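Local coordinates for chitooligosaccharide oxidase (Gibberella zeae, PDB 6Y0R), which oxidises the C1 hydroxyl of chitooligosaccharides to lactones with a covalently bound FAD, reducing molecular oxygen to hydrogen peroxide, at residues L315-A320 and V324-T329; R114-K119 and L134-T139. All blocks are in the same frame, centred on the assembly; numbering follows the deposited sequence.

Interaction 1 of 2, residues L315-A320 and V324-T329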
# COMPACT_ATOMS: atom_id res chain seq x y z
N LEU A 315 -0.26 -8.94 17.70
CA LEU A 315 0.44 -7.81 17.04
C LEU A 315 -0.53 -7.20 16.03
O LEU A 315 -0.66 -5.96 16.02
CB LEU A 315 1.72 -8.39 16.43
CG LEU A 315 2.78 -7.42 15.91
CD1 LEU A 315 2.32 -6.73 14.67
CD2 LEU A 315 3.31 -6.49 16.96
N VAL A 316 -1.17 -8.00 15.17
CA VAL A 316 -2.17 -7.51 14.18
C VAL A 316 -3.28 -6.74 14.90
O VAL A 316 -3.70 -5.67 14.45
CB VAL A 316 -2.74 -8.67 13.37
CG1 VAL A 316 -3.95 -8.26 12.53
CG2 VAL A 316 -1.66 -9.35 12.57
N THR A 317 -3.73 -7.25 16.04
CA THR A 317 -4.84 -6.63 16.76
C THR A 317 -4.33 -5.30 17.33
O THR A 317 -5.08 -4.33 17.31
CB THR A 317 -5.42 -7.68 17.73
OG1 THR A 317 -4.42 -8.07 18.67
CG2 THR A 317 -5.95 -8.88 17.00
N HIS A 318 -3.13 -5.27 17.89
CA HIS A 318 -2.59 -4.06 18.54
C HIS A 318 -2.54 -2.92 17.53
O HIS A 318 -2.97 -1.83 17.84
CB HIS A 318 -1.20 -4.34 19.12
CG HIS A 318 -0.50 -3.10 19.52
ND1 HIS A 318 -0.92 -2.34 20.61
CD2 HIS A 318 0.60 -2.48 19.01
CE1 HIS A 318 -0.10 -1.31 20.76
NE2 HIS A 318 0.85 -1.37 19.80
N PHE A 319 -2.03 -3.19 16.34
CA PHE A 319 -1.83 -2.13 15.31
C PHE A 319 -3.12 -1.80 14.58
O PHE A 319 -3.11 -0.79 13.83
CB PHE A 319 -0.69 -2.49 14.36
CG PHE A 319 0.69 -2.29 14.92
CD1 PHE A 319 1.14 -1.01 15.25
CD2 PHE A 319 1.55 -3.35 15.15
CE1 PHE A 319 2.39 -0.81 15.79
CE2 PHE A 319 2.82 -3.15 15.67
CZ PHE A 319 3.24 -1.87 15.99
N ALA A 320 -4.20 -2.56 14.73
CA ALA A 320 -5.50 -2.25 14.11
C ALA A 320 -6.08 -1.02 14.79
O ALA A 320 -6.77 -0.24 14.12
CB ALA A 320 -6.44 -3.42 14.18
N VAL A 324 -11.50 -1.37 16.45
CA VAL A 324 -11.59 -1.65 14.98
C VAL A 324 -11.86 -3.15 14.80
O VAL A 324 -11.26 -3.97 15.52
CB VAL A 324 -10.31 -1.19 14.25
CG1 VAL A 324 -10.34 -1.57 12.77
CG2 VAL A 324 -10.06 0.31 14.43
N ASN A 325 -12.74 -3.49 13.86
CA ASN A 325 -12.99 -4.88 13.45
C ASN A 325 -11.72 -5.42 12.79
O ASN A 325 -11.35 -4.91 11.73
CB ASN A 325 -14.21 -4.99 12.53
CG ASN A 325 -14.65 -6.39 12.20
OD1 ASN A 325 -15.63 -6.57 11.48
ND2 ASN A 325 -13.96 -7.41 12.68
N VAL A 326 -11.11 -6.42 13.40
CA VAL A 326 -9.85 -7.04 12.92
C VAL A 326 -10.17 -8.13 11.90
O VAL A 326 -9.22 -8.61 11.25
CB VAL A 326 -9.01 -7.54 14.10
CG1 VAL A 326 -7.69 -8.10 13.64
CG2 VAL A 326 -8.80 -6.40 15.09
N ASN A 327 -11.44 -8.48 11.72
CA ASN A 327 -11.82 -9.53 10.75
C ASN A 327 -12.96 -9.06 9.87
O ASN A 327 -14.03 -9.68 9.83
CB ASN A 327 -12.06 -10.85 11.44
CG ASN A 327 -12.32 -11.98 10.46
OD1 ASN A 327 -11.85 -11.97 9.33
ND2 ASN A 327 -13.11 -12.95 10.88
N PRO A 328 -12.80 -7.95 9.12
CA PRO A 328 -13.91 -7.42 8.33
C PRO A 328 -14.14 -8.20 7.04
O PRO A 328 -13.21 -8.44 6.28
CB PRO A 328 -13.47 -5.98 8.06
CG PRO A 328 -11.98 -6.09 7.99
CD PRO A 328 -11.59 -7.12 9.03
N THR A 329 -15.37 -8.66 6.82
CA THR A 329 -15.79 -9.33 5.58
C THR A 329 -17.10 -8.73 5.04
O THR A 329 -17.43 -9.06 3.89
CB THR A 329 -15.92 -10.84 5.79
OG1 THR A 329 -16.92 -11.01 6.80
CG2 THR A 329 -14.63 -11.49 6.22
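Thr317 and Val326, with CA atoms 6.3 Å apart, face each other where the chain comes back beside the helix it has just left; Ala320 and Val324 make the second close pair, nearer the short connection. Residues 315-320 are helical, while 324-329 form an irregular loop whose first part heads back against the helix direction. The loop leads from helix 312-320 to strand 338-346 of the seven-stranded antiparallel sheet, in an enzyme of the oxygen-dependent FAD-linked oxidoreductase family (VAO/PCMH fold). No hydrogen bond crosses between the segments, and methyl groups carry most of the contact. Val326 meets the helix with both branches. Its CG1, set trans to the backbone N (chi1 -177°), reaches Val316 CG1 and Thr317 CG2, each at 3.9 Å, and its CG2 rests on Ala320 CB, also at 3.9 Å. The fork therefore spans positions i, i+1 and i+4 on one side of the helix. The side chains of Val326 and Thr317 cross at about a right angle. Thr317 can offer its methyl because OG1, at chi1 62°, turns back along the helix to hydrogen-bond with Gly314 O. Val316 also touches Ala138 of helix 134-145, and the loop residue Pro155 packs on both Ala320 and Val324. The nearest atoms of the Val324 side chain and the bound FAD are about 8 Å apart, too far for contact. Toward the helix, Val324 CG2 comes to 3.4 Å from Ala320 O.

Interaction 2 of 2, residues R114-K119 and L134-T139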
# COMPACT_ATOMS: atom_id res chain seq x y z
N ARG A 114 -17.03 -9.17 -2.34
CA ARG A 114 -17.85 -10.38 -2.03
C ARG A 114 -16.99 -11.65 -2.11
O ARG A 114 -17.44 -12.73 -1.68
CB ARG A 114 -19.05 -10.50 -2.98
CG ARG A 114 -19.94 -9.29 -3.11
CD ARG A 114 -20.47 -8.70 -1.82
NE ARG A 114 -21.59 -7.81 -2.06
CZ ARG A 114 -21.50 -6.51 -2.28
NH1 ARG A 114 -22.59 -5.81 -2.51
NH2 ARG A 114 -20.32 -5.90 -2.28
N MET A 115 -15.80 -11.57 -2.71
CA MET A 115 -14.91 -12.72 -2.91
C MET A 115 -13.70 -12.56 -1.98
O MET A 115 -12.75 -11.84 -2.31
CB MET A 115 -14.53 -12.81 -4.38
CG MET A 115 -15.65 -13.37 -5.22
SD MET A 115 -15.11 -13.54 -6.96
CE MET A 115 -15.17 -11.82 -7.36
N TYR A 116 -13.74 -13.23 -0.82
CA TYR A 116 -12.78 -12.98 0.28
C TYR A 116 -12.25 -14.32 0.80
O TYR A 116 -11.74 -14.36 1.93
CB TYR A 116 -13.40 -12.07 1.34
CG TYR A 116 -14.71 -12.53 1.93
CD1 TYR A 116 -14.74 -13.51 2.90
CD2 TYR A 116 -15.89 -11.91 1.57
CE1 TYR A 116 -15.94 -13.93 3.45
CE2 TYR A 116 -17.10 -12.32 2.11
CZ TYR A 116 -17.12 -13.33 3.05
OH TYR A 116 -18.32 -13.68 3.59
N SER A 117 -12.26 -15.36 -0.03
CA SER A 117 -11.79 -16.72 0.35
C SER A 117 -10.30 -16.68 0.69
O SER A 117 -9.51 -16.10 -0.08
CB SER A 117 -12.06 -17.70 -0.78
OG SER A 117 -11.42 -18.92 -0.50
N VAL A 118 -9.91 -17.29 1.81
CA VAL A 118 -8.51 -17.56 2.16
C VAL A 118 -8.38 -19.06 2.35
O VAL A 118 -9.06 -19.59 3.29
CB VAL A 118 -8.12 -16.83 3.45
CG1 VAL A 118 -6.68 -17.14 3.83
CG2 VAL A 118 -8.39 -15.34 3.37
N LYS A 119 -7.52 -19.72 1.59
CA LYS A 119 -7.33 -21.19 1.66
C LYS A 119 -5.86 -21.52 1.90
O LYS A 119 -5.04 -21.40 0.96
CB LYS A 119 -7.86 -21.85 0.39
CG LYS A 119 -9.36 -21.68 0.16
CD LYS A 119 -9.83 -22.37 -1.12
CE LYS A 119 -11.29 -22.10 -1.42
NZ LYS A 119 -11.63 -22.56 -2.80
N LEU A 134 -7.05 -7.34 4.82
CA LEU A 134 -5.81 -7.84 5.48
C LEU A 134 -6.17 -8.47 6.83
O LEU A 134 -5.54 -9.44 7.20
CB LEU A 134 -4.82 -6.70 5.68
CG LEU A 134 -4.30 -6.07 4.41
CD1 LEU A 134 -3.29 -5.01 4.77
CD2 LEU A 134 -3.70 -7.09 3.47
N GLY A 135 -7.10 -7.90 7.58
CA GLY A 135 -7.46 -8.48 8.90
C GLY A 135 -8.07 -9.85 8.73
O GLY A 135 -7.77 -10.79 9.53
N HIS A 136 -8.84 -10.05 7.67
CA HIS A 136 -9.46 -11.37 7.38
C HIS A 136 -8.38 -12.34 6.91
O HIS A 136 -8.36 -13.49 7.32
CB HIS A 136 -10.58 -11.21 6.36
CG HIS A 136 -11.22 -12.50 6.01
ND1 HIS A 136 -11.91 -13.27 6.96
CD2 HIS A 136 -11.28 -13.17 4.83
CE1 HIS A 136 -12.39 -14.35 6.35
NE2 HIS A 136 -12.01 -14.31 5.03
N VAL A 137 -7.45 -11.90 6.07
CA VAL A 137 -6.27 -12.70 5.69
C VAL A 137 -5.54 -13.16 6.95
O VAL A 137 -5.24 -14.38 7.08
CB VAL A 137 -5.32 -11.90 4.79
CG1 VAL A 137 -3.99 -12.63 4.58
CG2 VAL A 137 -6.00 -11.64 3.46
N ALA A 138 -5.20 -12.21 7.83
CA ALA A 138 -4.37 -12.53 9.01
C ALA A 138 -5.15 -13.49 9.92
O ALA A 138 -4.57 -14.51 10.37
CB ALA A 138 -3.97 -11.30 9.76
N THR A 139 -6.44 -13.23 10.12
CA THR A 139 -7.28 -14.06 11.02
C THR A 139 -7.33 -15.49 10.47
O THR A 139 -7.13 -16.48 11.23
CB THR A 139 -8.67 -13.45 11.18
OG1 THR A 139 -8.49 -12.18 11.81
CG2 THR A 139 -9.58 -14.30 12.04
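His136 leaves its helix toward Tyr116 and Val118. From CB, the chain swings CG away from the backbone N (chi1 178°), which carries the imidazole to these two residues. CD2 then comes within 3.9 Å of Val118 CG2, the two side chains sliding past each other in opposite directions. At the far corner of the ring, NE2 stands 3.1 Å from Tyr116 O, which lies at the imidazole edge in its plane, and 3.6 Å from Tyr116 CD1. Across CE1 from NE2, ND1 makes a probable hydrogen bond with the side-chain oxygen OD1 of Asn327. The Tyr116 ring turns its edge to the imidazole face: an offset edge-to-face pair, with planes at 85° and centroids 5.4 Å apart. These contacts belong to the PCMH-type FAD-binding domain, where helix 134-145 follows the hairpin of strands 118-120 and 125-128 and packs against the first of them. Val118 also touches Glu140 and Leu141 further along the helix, and its carbonyl accepts a hydrogen bond from Gln144. Just before the strand, Ser117 N donates to the side chain of Gln129. Val118 leans on the helix backbone through CG2, 4.1 Å from Val137 CA, and the same methyl lies 4.4 Å from Val137 CG2.

In the fold
From the N terminus, the chain first reaches 114-119, passes through the hairpin of strands 118-120 and 125-128, and closes interaction 2 when helix 134-145 begins, after 14 intervening residues. Much further on, it runs along helix 312-320 and, three residues after the first segment, closes interaction 1. The contacts are in series, neither enclosing nor crossing the other, yet their centres lie 12 Å apart and they touch. Thr329 passes along both His136 and Tyr116, and Met313 meets Thr139. Helix 134-145 is thus shared ground: it faces its own hairpin on one side and helix 312-320 with the following loop on another, joining the FAD-binding domain to the region of the seven-stranded sheet.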